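Local coordinates for protein probable amidase (Thermus thermophilus, PDB 2DC0) that is a probable amidase with the alpha/beta fold of the amidase signature family, a mixed beta sheet packed between helices, at residues S171-A176 with L386-L391; V182-S187 with G420-L425; V251-A256 with L352-P357; R259-L264 with A269-V274; L410-A415 with G427-R432. All coordinates share one frame; numbering follows the deposited sequence.

Contact 1 of 5, residues S171-A176 with L386-L391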
# COMPACT_ATOMS: atom_id res chain seq x y z
N SER A 171 3.57 -4.63 18.24
CA SER A 171 3.03 -5.29 19.43
C SER A 171 3.06 -6.81 19.51
O SER A 171 2.75 -7.38 20.56
CB SER A 171 1.63 -4.76 19.70
OG SER A 171 1.75 -3.48 20.30
N ILE A 172 3.42 -7.48 18.42
CA ILE A 172 3.54 -8.94 18.44
C ILE A 172 5.04 -9.26 18.40
O ILE A 172 5.55 -10.03 19.20
CB ILE A 172 2.86 -9.59 17.21
CG1 ILE A 172 1.36 -9.76 17.48
CG2 ILE A 172 3.48 -10.95 16.89
CD1 ILE A 172 0.51 -10.03 16.24
N ARG A 173 5.75 -8.65 17.45
CA ARG A 173 7.18 -8.89 17.29
C ARG A 173 8.04 -8.43 18.46
O ARG A 173 8.96 -9.14 18.87
CB ARG A 173 7.63 -8.23 15.98
CG ARG A 173 6.95 -8.86 14.76
CD ARG A 173 6.99 -7.96 13.54
NE ARG A 173 6.08 -6.83 13.67
CZ ARG A 173 6.25 -5.66 13.07
NH1 ARG A 173 7.32 -5.47 12.29
NH2 ARG A 173 5.37 -4.67 13.24
N ILE A 174 7.75 -7.25 19.02
CA ILE A 174 8.54 -6.74 20.14
C ILE A 174 8.49 -7.66 21.36
O ILE A 174 9.53 -8.05 21.89
CB ILE A 174 8.08 -5.30 20.51
CG1 ILE A 174 8.42 -4.36 19.35
CG2 ILE A 174 8.77 -4.83 21.80
CD1 ILE A 174 7.71 -3.04 19.39
N PRO A 175 7.29 -8.02 21.84
CA PRO A 175 7.25 -8.91 23.01
C PRO A 175 7.84 -10.29 22.70
O PRO A 175 8.43 -10.93 23.57
CB PRO A 175 5.77 -8.94 23.39
CG PRO A 175 5.06 -8.65 22.10
CD PRO A 175 5.93 -7.59 21.46
N ALA A 176 7.69 -10.75 21.46
CA ALA A 176 8.25 -12.04 21.07
C ALA A 176 9.76 -11.96 21.23
O ALA A 176 10.38 -12.85 21.80
CB ALA A 176 7.88 -12.38 19.62
N LEU A 386 7.81 -0.73 13.35
CA LEU A 386 6.68 -0.01 12.75
C LEU A 386 6.55 0.11 11.23
O LEU A 386 5.44 0.13 10.71
CB LEU A 386 6.58 1.39 13.40
CG LEU A 386 7.64 2.47 13.14
CD1 LEU A 386 7.41 3.09 11.77
CD2 LEU A 386 7.54 3.55 14.23
N PRO A 387 7.67 0.16 10.49
CA PRO A 387 7.54 0.28 9.03
C PRO A 387 6.77 -0.85 8.36
O PRO A 387 5.96 -0.62 7.46
CB PRO A 387 8.99 0.32 8.54
CG PRO A 387 9.74 0.87 9.73
CD PRO A 387 9.09 0.13 10.87
N PHE A 388 7.01 -2.07 8.82
CA PHE A 388 6.39 -3.25 8.22
C PHE A 388 4.92 -3.45 8.56
O PHE A 388 4.17 -4.03 7.77
CB PHE A 388 7.27 -4.44 8.58
CG PHE A 388 8.73 -4.14 8.42
CD1 PHE A 388 9.25 -3.84 7.15
CD2 PHE A 388 9.56 -4.00 9.52
CE1 PHE A 388 10.56 -3.41 6.99
CE2 PHE A 388 10.88 -3.57 9.38
CZ PHE A 388 11.38 -3.26 8.11
N SER A 389 4.49 -2.97 9.72
CA SER A 389 3.10 -3.06 10.11
C SER A 389 2.40 -1.87 9.44
O SER A 389 1.28 -1.99 8.94
CB SER A 389 2.94 -3.00 11.63
OG SER A 389 3.72 -1.95 12.18
N LEU A 390 3.08 -0.72 9.42
CA LEU A 390 2.53 0.48 8.80
C LEU A 390 2.16 0.18 7.35
O LEU A 390 1.10 0.60 6.88
CB LEU A 390 3.57 1.62 8.81
CG LEU A 390 3.14 2.91 8.09
CD1 LEU A 390 2.00 3.58 8.86
CD2 LEU A 390 4.33 3.86 7.97
N LEU A 391 3.03 -0.55 6.65
CA LEU A 391 2.81 -0.89 5.25
C LEU A 391 2.14 -2.24 4.99
O LEU A 391 1.92 -2.61 3.84
CB LEU A 391 4.14 -0.78 4.49
CG LEU A 391 4.74 0.64 4.49
CD1 LEU A 391 6.11 0.66 3.82
CD2 LEU A 391 3.77 1.58 3.76
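R173 reaches from the first turn of helix 173-179 to the short helix 386-390, where F388 and S389 receive its guanidinium. Both helices lie in the buried interior of the alpha/beta fold of the amidase signature family. The CB of R173 already points at helix 386-390 and packs on V355. Along its length the side chain also touches T395 and A397 of strand 395-403. The chain turns about the CG-CD bond (chi3 -73°), which brings the guanidinium toward F388 and S389. NE of R173 has a hydrogen bond of its own outside the two segments.

NH1 of R173 lies 3.9 Å from CB of F388. It is equally near CD2 of F388 and comes to the edge of the F388 ring, close to its plane. The guanidinium and ring planes stand 76° apart. The same NH1 is hydrogen-bonded to the backbone O of T385, one residue ahead of the segment. OG of S389 lies at the guanidinium edge, 3.4 Å from NH2 of R173. The strong partner of NH2 is OD1 of D167, in a salt bridge. OD2 of D167 accepts from the backbone N of I172. D167 lies outside both segments and probably offsets the buried charge.

S389 holds its OG between its backbone N and carbonyl carbon (chi1 46°). From there OG is hydrogen-bonded to the backbone O of T168. The backbone O of L386 is also near, 3.1 Å from OG of S389. The F388 ring has P387 CB over the centre of one face, 4.2 Å above its plane.

Contact 2 of 5, residues V182-S187 with G420-L425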
# COMPACT_ATOMS: atom_id res chain seq x y z
N VAL A 182 8.38 -16.98 19.26
CA VAL A 182 8.12 -16.67 17.86
C VAL A 182 6.87 -15.82 17.75
O VAL A 182 5.86 -16.09 18.40
CB VAL A 182 7.93 -17.96 17.04
CG1 VAL A 182 7.49 -17.63 15.62
CG2 VAL A 182 9.23 -18.76 17.01
N GLY A 183 6.93 -14.78 16.93
CA GLY A 183 5.76 -13.93 16.75
C GLY A 183 5.58 -13.67 15.28
O GLY A 183 6.52 -13.23 14.61
N PHE A 184 4.40 -13.93 14.74
CA PHE A 184 4.20 -13.68 13.32
C PHE A 184 3.11 -12.67 13.01
O PHE A 184 1.96 -12.82 13.45
CB PHE A 184 3.92 -14.99 12.57
CG PHE A 184 3.78 -14.82 11.08
CD1 PHE A 184 4.79 -14.22 10.33
CD2 PHE A 184 2.64 -15.27 10.42
CE1 PHE A 184 4.66 -14.06 8.94
CE2 PHE A 184 2.50 -15.12 9.04
CZ PHE A 184 3.51 -14.51 8.29
N LYS A 185 3.47 -11.62 12.26
CA LYS A 185 2.50 -10.61 11.84
C LYS A 185 2.27 -10.87 10.36
O LYS A 185 3.10 -10.51 9.52
CB LYS A 185 3.03 -9.18 12.01
CG LYS A 185 2.00 -8.12 11.57
CD LYS A 185 2.62 -6.77 11.26
CE LYS A 185 3.37 -6.79 9.93
NZ LYS A 185 2.43 -7.05 8.78
N PRO A 186 1.14 -11.51 10.01
CA PRO A 186 0.83 -11.81 8.61
C PRO A 186 0.56 -10.54 7.83
O PRO A 186 0.53 -9.43 8.39
CB PRO A 186 -0.44 -12.67 8.71
CG PRO A 186 -0.37 -13.25 10.09
CD PRO A 186 0.12 -12.08 10.91
N SER A 187 0.35 -10.69 6.53
CA SER A 187 0.03 -9.56 5.67
C SER A 187 -1.23 -8.94 6.25
O SER A 187 -2.08 -9.65 6.80
CB SER A 187 -0.25 -10.01 4.24
OG SER A 187 0.91 -10.57 3.63
N GLY A 420 3.74 -17.19 3.17
CA GLY A 420 4.31 -18.52 3.07
C GLY A 420 5.81 -18.49 2.90
O GLY A 420 6.53 -19.29 3.49
N LYS A 421 6.29 -17.56 2.07
CA LYS A 421 7.72 -17.43 1.82
C LYS A 421 8.44 -16.99 3.09
O LYS A 421 9.53 -17.48 3.40
CB LYS A 421 7.97 -16.42 0.70
CG LYS A 421 9.41 -16.33 0.22
CD LYS A 421 9.52 -15.37 -0.96
CE LYS A 421 10.93 -15.33 -1.53
NZ LYS A 421 11.34 -16.66 -2.06
N VAL A 422 7.84 -16.06 3.82
CA VAL A 422 8.43 -15.58 5.06
C VAL A 422 8.54 -16.71 6.07
O VAL A 422 9.59 -16.91 6.70
CB VAL A 422 7.59 -14.43 5.66
CG1 VAL A 422 8.12 -14.06 7.04
CG2 VAL A 422 7.65 -13.23 4.73
N LEU A 423 7.46 -17.47 6.22
CA LEU A 423 7.43 -18.58 7.16
C LEU A 423 8.44 -19.66 6.77
O LEU A 423 9.07 -20.27 7.63
CB LEU A 423 6.01 -19.15 7.25
CG LEU A 423 5.06 -18.18 7.97
CD1 LEU A 423 3.60 -18.58 7.75
CD2 LEU A 423 5.40 -18.16 9.45
N ALA A 424 8.58 -19.91 5.47
CA ALA A 424 9.53 -20.91 5.00
C ALA A 424 10.96 -20.45 5.32
O ALA A 424 11.77 -21.23 5.82
CB ALA A 424 9.37 -21.13 3.49
N LEU A 425 11.26 -19.19 5.03
CA LEU A 425 12.59 -18.66 5.32
C LEU A 425 12.83 -18.65 6.82
O LEU A 425 13.96 -18.85 7.28
CB LEU A 425 12.74 -17.25 4.75
CG LEU A 425 12.77 -17.14 3.22
CD1 LEU A 425 12.55 -15.69 2.80
CD2 LEU A 425 14.11 -17.65 2.68
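S187 OG is held by two groups: OD2 of D419, the first residue of helix 419-430, and the backbone N of G417 in the loop just ahead of it. This polar grip ties the chain just after strand 182-185 to the start of the helix. One turn into the helix, V422 and L423 meet F184 of the strand.

The F184 side chain leaves the strand with CG anti to the backbone N (chi1 -177°) and projects at the helix. L423 crosses it at about a right angle and lays its isobutyl group over one face. CD2 of L423 stands 3.9 Å from the centroid of the F184 ring, only 5° off the ring normal. This is a CH-pi contact. The other methyl, CD1 of L423, is 3.9 Å from CE2 of F184, near the rim. On the opposite face the backbone N of P186 lies 3.9 Å above the F184 ring plane, displaced toward the rim.

The arrangement is a helix packed on one face of the mixed central sheet, with an aromatic side chain in the seam. V422 comes at the ring obliquely, its CG1 3.9 Å from CE1 of F184. L396 of strand 395-403 touches both F184 and V422. Helix 213-224 adds T220 against F184 and H217 against L423.

K185 projects away from this helix. NZ of K185 donates to O of P186 at 3.1 Å, from 42° out of the carbonyl plane, and also bonds to the O of V393.

Contact 3 of 5, residues V251-A256 with L352-P357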
# COMPACT_ATOMS: atom_id res chain seq x y z
N VAL A 251 25.16 -1.30 20.63
CA VAL A 251 26.44 -1.94 20.28
C VAL A 251 26.45 -3.47 20.31
O VAL A 251 26.99 -4.10 19.39
CB VAL A 251 27.58 -1.43 21.20
CG1 VAL A 251 28.87 -2.19 20.91
CG2 VAL A 251 27.80 0.06 20.98
N GLU A 252 25.86 -4.07 21.34
CA GLU A 252 25.85 -5.53 21.46
C GLU A 252 24.95 -6.25 20.45
O GLU A 252 25.29 -7.32 19.97
CB GLU A 252 25.45 -5.96 22.88
CG GLU A 252 26.43 -5.56 23.99
CD GLU A 252 27.88 -5.93 23.66
OE1 GLU A 252 28.15 -7.10 23.31
OE2 GLU A 252 28.75 -5.04 23.76
N VAL A 253 23.79 -5.66 20.14
CA VAL A 253 22.89 -6.27 19.17
C VAL A 253 23.52 -6.10 17.79
O VAL A 253 23.41 -6.97 16.93
CB VAL A 253 21.49 -5.62 19.23
CG1 VAL A 253 20.65 -6.03 18.03
CG2 VAL A 253 20.79 -6.06 20.52
N ARG A 254 24.21 -4.98 17.60
CA ARG A 254 24.90 -4.72 16.34
C ARG A 254 25.90 -5.85 16.11
O ARG A 254 26.02 -6.37 15.00
CB ARG A 254 25.65 -3.40 16.41
CG ARG A 254 26.45 -3.09 15.17
CD ARG A 254 25.76 -1.98 14.41
NE ARG A 254 25.28 -2.41 13.12
CZ ARG A 254 24.48 -1.68 12.35
NH1 ARG A 254 24.08 -0.48 12.77
NH2 ARG A 254 24.09 -2.14 11.17
N LYS A 255 26.62 -6.22 17.16
CA LYS A 255 27.62 -7.28 17.06
C LYS A 255 26.97 -8.63 16.77
O LYS A 255 27.47 -9.40 15.94
CB LYS A 255 28.45 -7.34 18.35
CG LYS A 255 29.32 -6.10 18.54
CD LYS A 255 29.84 -5.95 19.96
CE LYS A 255 30.78 -7.08 20.36
NZ LYS A 255 31.33 -6.83 21.73
N ALA A 256 25.87 -8.93 17.45
CA ALA A 256 25.19 -10.20 17.22
C ALA A 256 24.66 -10.27 15.79
O ALA A 256 24.80 -11.29 15.12
CB ALA A 256 24.04 -10.37 18.20
N LEU A 352 16.26 -8.75 6.41
CA LEU A 352 16.64 -9.21 7.74
C LEU A 352 17.11 -7.99 8.53
O LEU A 352 17.83 -7.15 8.00
CB LEU A 352 17.79 -10.21 7.69
CG LEU A 352 17.56 -11.61 7.12
CD1 LEU A 352 18.82 -12.46 7.36
CD2 LEU A 352 16.36 -12.25 7.82
N LEU A 353 16.70 -7.91 9.79
CA LEU A 353 17.10 -6.84 10.69
C LEU A 353 16.61 -7.20 12.09
O LEU A 353 15.59 -7.87 12.23
CB LEU A 353 16.49 -5.50 10.27
CG LEU A 353 14.96 -5.37 10.32
CD1 LEU A 353 14.56 -3.91 10.61
CD2 LEU A 353 14.38 -5.84 9.00
N PRO A 354 17.33 -6.78 13.13
CA PRO A 354 16.91 -7.10 14.49
C PRO A 354 15.50 -6.57 14.75
O PRO A 354 15.06 -5.61 14.10
CB PRO A 354 17.94 -6.39 15.35
CG PRO A 354 19.16 -6.41 14.50
CD PRO A 354 18.60 -6.04 13.15
N VAL A 355 14.79 -7.18 15.69
CA VAL A 355 13.45 -6.74 16.02
C VAL A 355 13.53 -5.72 17.16
O VAL A 355 12.55 -5.03 17.45
CB VAL A 355 12.56 -7.93 16.46
CG1 VAL A 355 12.93 -8.36 17.86
CG2 VAL A 355 11.10 -7.53 16.37
N GLN A 356 14.70 -5.64 17.78
CA GLN A 356 14.95 -4.74 18.90
C GLN A 356 16.42 -4.28 18.87
O GLN A 356 17.29 -5.01 18.38
CB GLN A 356 14.67 -5.48 20.21
CG GLN A 356 15.52 -6.75 20.34
CD GLN A 356 15.00 -7.72 21.37
OE1 GLN A 356 15.18 -7.53 22.58
NE2 GLN A 356 14.33 -8.75 20.90
N PRO A 357 16.71 -3.08 19.38
CA PRO A 357 18.09 -2.57 19.39
C PRO A 357 18.88 -3.03 20.61
O PRO A 357 20.11 -2.96 20.62
CB PRO A 357 17.89 -1.06 19.40
CG PRO A 357 16.68 -0.93 20.30
CD PRO A 357 15.76 -2.01 19.75
O HOH W 1 22.41 -3.94 22.11
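V253, in the first turn of helix 251-263, buries the most surface here, and P357 and P354 take most of the rest. The two methyls of V253 go to different places. CG1 of V253 is anti to the backbone N (chi1 167°) and lies 3.8 Å from CB of P354, at the end of strand 350-354. The two side chains slide past each other in opposite directions. CG1 of V253 is also 3.5 Å from the backbone O of Q356.

P357 meets the valine through its carbonyl, and its own CB points away from the helix. CG2 of V253 is 3.2 Å from O of P357. That oxygen has a polar partner as well. A water accepts from the backbone N of V253 at 3.0 Å and donates to O of P357 at 2.9 Å. It bridges the helix to the loop that follows the strand. P357 is further tied by a backbone hydrogen bond to G250, just before the helix.

The two carbonyls facing V253 therefore differ. The O of P357 is satisfied by hydrogen bonding. The O of Q356 is buried with no polar partner in the model and has a methyl against it, so its burial probably costs hydrogen bonding that the methyl cannot repay.

Contact 4 of 5, residues R259-L264 with A269-V274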
# COMPACT_ATOMS: atom_id res chain seq x y z
N ARG A 259 27.45 -10.82 13.30
CA ARG A 259 27.92 -12.21 13.36
C ARG A 259 27.05 -13.08 12.46
O ARG A 259 27.55 -13.93 11.71
CB ARG A 259 27.84 -12.73 14.80
CG ARG A 259 28.04 -14.24 14.94
CD ARG A 259 27.77 -14.70 16.37
NE ARG A 259 27.85 -16.15 16.50
CZ ARG A 259 27.56 -16.82 17.62
NH1 ARG A 259 27.18 -16.16 18.70
NH2 ARG A 259 27.67 -18.14 17.64
N LEU A 260 25.73 -12.88 12.55
CA LEU A 260 24.80 -13.63 11.73
C LEU A 260 25.08 -13.37 10.26
O LEU A 260 25.12 -14.30 9.44
CB LEU A 260 23.35 -13.22 12.04
CG LEU A 260 22.29 -13.82 11.11
CD1 LEU A 260 22.31 -15.34 11.23
CD2 LEU A 260 20.91 -13.27 11.49
N LEU A 261 25.28 -12.10 9.91
CA LEU A 261 25.56 -11.77 8.52
C LEU A 261 26.85 -12.44 8.06
O LEU A 261 26.95 -12.89 6.92
CB LEU A 261 25.65 -10.25 8.35
CG LEU A 261 24.36 -9.48 8.71
CD1 LEU A 261 24.47 -8.04 8.24
CD2 LEU A 261 23.16 -10.15 8.06
N GLU A 262 27.82 -12.54 8.96
CA GLU A 262 29.10 -13.17 8.66
C GLU A 262 28.98 -14.68 8.46
O GLU A 262 29.73 -15.26 7.67
CB GLU A 262 30.11 -12.89 9.78
CG GLU A 262 30.63 -11.46 9.84
CD GLU A 262 31.63 -11.15 8.74
OE1 GLU A 262 32.64 -11.88 8.63
OE2 GLU A 262 31.41 -10.17 7.98
N ASP A 263 28.04 -15.31 9.16
CA ASP A 263 27.86 -16.75 9.04
C ASP A 263 26.95 -17.22 7.90
O ASP A 263 27.11 -18.33 7.40
CB ASP A 263 27.33 -17.35 10.35
CG ASP A 263 28.39 -17.38 11.45
OD1 ASP A 263 29.58 -17.62 11.14
OD2 ASP A 263 28.03 -17.20 12.63
N LEU A 264 26.00 -16.38 7.48
CA LEU A 264 25.07 -16.76 6.42
C LEU A 264 25.71 -17.34 5.16
O LEU A 264 25.20 -18.30 4.59
CB LEU A 264 24.14 -15.59 6.07
CG LEU A 264 23.05 -15.33 7.12
CD1 LEU A 264 22.22 -14.11 6.73
CD2 LEU A 264 22.15 -16.57 7.23
N ALA A 269 23.81 -19.18 2.03
CA ALA A 269 22.84 -18.11 1.82
C ALA A 269 23.62 -16.90 1.32
O ALA A 269 24.84 -16.88 1.42
CB ALA A 269 22.12 -17.78 3.14
N GLU A 270 22.92 -15.91 0.79
CA GLU A 270 23.59 -14.70 0.31
C GLU A 270 23.05 -13.49 1.05
O GLU A 270 21.88 -13.43 1.41
CB GLU A 270 23.36 -14.51 -1.19
CG GLU A 270 24.40 -13.60 -1.84
CD GLU A 270 23.94 -13.01 -3.16
OE1 GLU A 270 23.34 -13.76 -3.97
OE2 GLU A 270 24.18 -11.81 -3.40
N VAL A 271 23.93 -12.51 1.28
CA VAL A 271 23.55 -11.30 1.98
C VAL A 271 23.84 -10.08 1.11
O VAL A 271 24.98 -9.86 0.69
CB VAL A 271 24.35 -11.14 3.29
CG1 VAL A 271 23.94 -9.87 4.01
CG2 VAL A 271 24.13 -12.37 4.18
N ARG A 272 22.81 -9.29 0.82
CA ARG A 272 22.97 -8.10 0.00
C ARG A 272 22.48 -6.87 0.74
O ARG A 272 21.42 -6.89 1.36
CB ARG A 272 22.19 -8.23 -1.31
CG ARG A 272 22.62 -9.39 -2.20
CD ARG A 272 21.77 -9.43 -3.48
NE ARG A 272 22.03 -10.64 -4.27
CZ ARG A 272 21.39 -10.95 -5.40
NH1 ARG A 272 20.45 -10.15 -5.88
NH2 ARG A 272 21.70 -12.07 -6.04
N GLU A 273 23.26 -5.79 0.68
CA GLU A 273 22.84 -4.55 1.31
C GLU A 273 21.75 -3.96 0.43
O GLU A 273 21.83 -4.05 -0.79
CB GLU A 273 23.99 -3.55 1.39
CG GLU A 273 23.60 -2.29 2.15
CD GLU A 273 24.61 -1.17 2.05
OE1 GLU A 273 25.80 -1.45 1.79
OE2 GLU A 273 24.21 -0.01 2.25
N VAL A 274 20.74 -3.37 1.05
CA VAL A 274 19.65 -2.73 0.32
C VAL A 274 19.42 -1.37 0.97
O VAL A 274 19.83 -1.16 2.11
CB VAL A 274 18.31 -3.53 0.38
CG1 VAL A 274 18.48 -4.90 -0.26
CG2 VAL A 274 17.84 -3.65 1.82
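V271 stands across L264 and L261 at about a right angle to each, with one methyl for each leucine. CG2 of V271 packs 3.6 Å from CD1 of L264 and almost as close to its CB. CG1 of V271 turns to L261, where CD2 is 4.1 Å away. V271 can serve both because CG1 is anti to its backbone N (chi1 -179°), while CG2 lies beside that N.

L264 also faces A269, the two CB atoms being 4.2 Å apart. Here the backbones join too. N of A269 donates to O of L264 at 3.0 Å, with a bent N-H...O angle of 140°, and the donor is tilted from the carbonyl plane. This bond closes the short turn between helix 251-263 and strand 270-273. The helix packs back on the strand it leads into. With the parallel neighbouring strand 237-240, these elements form a beta-alpha-beta crossover at the edge of the sheet. V240 of that strand touches both L261 and V271, and L352 of strand 350-354 touches L264.

E270 points away from the helix. R272 grips it side-on, NE to OE2 at 2.6 Å and NH2 to OE1 at 3.1 Å.

The chemistry is sorted by the side of the strand. A269 and V271 meet the leucines, a single backbone bond secures the turn, and the charges of E270 and R272 answer each other away from the leucines.

Contact 5 of 5, residues L410-A415 with G427-R432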
# COMPACT_ATOMS: atom_id res chain seq x y z
N LEU A 410 14.97 -11.57 15.80
CA LEU A 410 15.30 -11.20 14.43
C LEU A 410 14.04 -11.07 13.60
O LEU A 410 13.10 -11.85 13.74
CB LEU A 410 16.19 -12.28 13.79
CG LEU A 410 16.59 -12.08 12.33
CD1 LEU A 410 17.63 -10.96 12.23
CD2 LEU A 410 17.19 -13.38 11.77
N GLN A 411 14.01 -10.06 12.73
CA GLN A 411 12.86 -9.86 11.86
C GLN A 411 13.16 -10.36 10.46
O GLN A 411 14.24 -10.13 9.92
CB GLN A 411 12.50 -8.37 11.76
CG GLN A 411 11.80 -7.79 12.96
CD GLN A 411 11.34 -6.37 12.70
OE1 GLN A 411 12.15 -5.44 12.68
NE2 GLN A 411 10.04 -6.20 12.48
N VAL A 412 12.19 -11.07 9.88
CA VAL A 412 12.28 -11.59 8.53
C VAL A 412 11.10 -10.91 7.84
O VAL A 412 9.95 -11.19 8.16
CB VAL A 412 12.09 -13.12 8.48
CG1 VAL A 412 12.23 -13.62 7.04
CG2 VAL A 412 13.12 -13.82 9.38
N VAL A 413 11.40 -10.00 6.91
CA VAL A 413 10.38 -9.23 6.20
C VAL A 413 10.18 -9.64 4.75
O VAL A 413 11.14 -9.66 3.98
CB VAL A 413 10.76 -7.72 6.21
CG1 VAL A 413 9.64 -6.90 5.59
CG2 VAL A 413 11.05 -7.26 7.63
N GLY A 414 8.95 -9.96 4.37
CA GLY A 414 8.68 -10.36 2.99
C GLY A 414 7.77 -9.40 2.25
O GLY A 414 7.27 -8.44 2.84
N ALA A 415 7.55 -9.66 0.97
CA ALA A 415 6.68 -8.83 0.15
C ALA A 415 5.23 -9.05 0.57
O ALA A 415 4.91 -10.08 1.15
CB ALA A 415 6.85 -9.17 -1.34
N GLY A 427 11.69 -20.84 8.96
CA GLY A 427 11.99 -22.20 9.36
C GLY A 427 13.42 -22.55 9.01
O GLY A 427 14.11 -23.24 9.77
N TRP A 428 13.87 -22.08 7.85
CA TRP A 428 15.22 -22.33 7.39
C TRP A 428 16.22 -21.71 8.37
O TRP A 428 17.21 -22.34 8.75
CB TRP A 428 15.42 -21.73 6.00
CG TRP A 428 16.74 -22.05 5.38
CD1 TRP A 428 17.05 -23.14 4.61
CD2 TRP A 428 17.93 -21.27 5.46
NE1 TRP A 428 18.36 -23.09 4.22
CE2 TRP A 428 18.93 -21.95 4.73
CE3 TRP A 428 18.27 -20.06 6.10
CZ2 TRP A 428 20.24 -21.46 4.60
CZ3 TRP A 428 19.57 -19.57 5.97
CH2 TRP A 428 20.54 -20.28 5.23
N LEU A 429 15.95 -20.47 8.77
CA LEU A 429 16.82 -19.76 9.71
C LEU A 429 16.78 -20.38 11.10
O LEU A 429 17.82 -20.57 11.72
CB LEU A 429 16.40 -18.29 9.79
CG LEU A 429 16.76 -17.40 8.58
CD1 LEU A 429 15.95 -16.11 8.63
CD2 LEU A 429 18.26 -17.08 8.62
N GLU A 430 15.58 -20.70 11.58
CA GLU A 430 15.39 -21.29 12.90
C GLU A 430 16.23 -22.57 13.08
O GLU A 430 16.81 -22.80 14.14
CB GLU A 430 13.90 -21.61 13.10
CG GLU A 430 13.54 -22.24 14.43
CD GLU A 430 12.07 -22.64 14.47
OE1 GLU A 430 11.65 -23.44 13.62
OE2 GLU A 430 11.33 -22.14 15.35
N ALA A 431 16.28 -23.39 12.03
CA ALA A 431 17.04 -24.63 12.07
C ALA A 431 18.54 -24.37 12.06
O ALA A 431 19.33 -25.28 12.32
CB ALA A 431 16.65 -25.51 10.86
N ARG A 432 18.94 -23.13 11.78
CA ARG A 432 20.35 -22.75 11.71
C ARG A 432 20.79 -21.67 12.70
O ARG A 432 21.90 -21.15 12.61
CB ARG A 432 20.70 -22.32 10.28
CG ARG A 432 20.52 -23.43 9.26
CD ARG A 432 20.64 -22.93 7.82
NE ARG A 432 20.52 -24.06 6.89
CZ ARG A 432 19.44 -24.82 6.76
NH1 ARG A 432 18.36 -24.57 7.50
NH2 ARG A 432 19.44 -25.84 5.91
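L429 and V412 reach toward each other tip to tip, CD1 of the leucine lying 3.7 Å from CG2 of the valine. The same CD1 of L429 also approaches CD2 of L410, at 4.3 Å. One methyl of the helix thus touches two residues of the strand, L410 and V412, which both point at the helix. The contact across the segments is wholly apolar. L429 carries CG beside its backbone N (chi1 -74°), which extends the side chain toward the sheet.

The next shell lies at the end of the helix. CG of L429 sits at the edge of the W428 indole, in its plane. R432 folds back over W428. NH1 of R432 donates to O of W428 at 2.8 Å, with an N-H...O angle of 140°. NE1 of W428 lies 3.2 Å above the centre of the R432 guanidinium plane. CD of R432 is 3.5 Å above the indole plane of W428, near the rim. Further round the helix, OE2 of E430 is hydrogen-bonded to the backbone N of V213, where helix 213-224 begins.

On the sheet side, strand 406-413 runs between strands 395-403 and 350-354. L410 packs on L398 and F400 of the first, and V412 on L352 of the second. Helix 419-430 follows strand 406-413 in the chain and folds back over this face, with W428 also touching A269 beside edge strand 270-273.

In the fold
Contacts 2 to 5 all reach the eleven-stranded mixed sheet, and contact 1 lies deepest, about 7 Å from the chain centre. Contacts 2 and 5 share helix 419-430, with centres about 8 Å apart. Contacts 3 and 4 share helix 251-263, with centres about 13 Å apart. Contacts 4 and 5 meet where W428 touches A269 and L264. Strands 350-354 and 406-413 are sheet neighbours and join contacts 3 and 5. Along the chain, contacts 1 and 2 interleave, contacts 3 and 4 fall within their spans, and contact 5 closes last. Contacts 1 to 3 join distant parts of the chain. Contacts 4 and 5 are local helix-on-strand packings. All belong to one alpha/beta body.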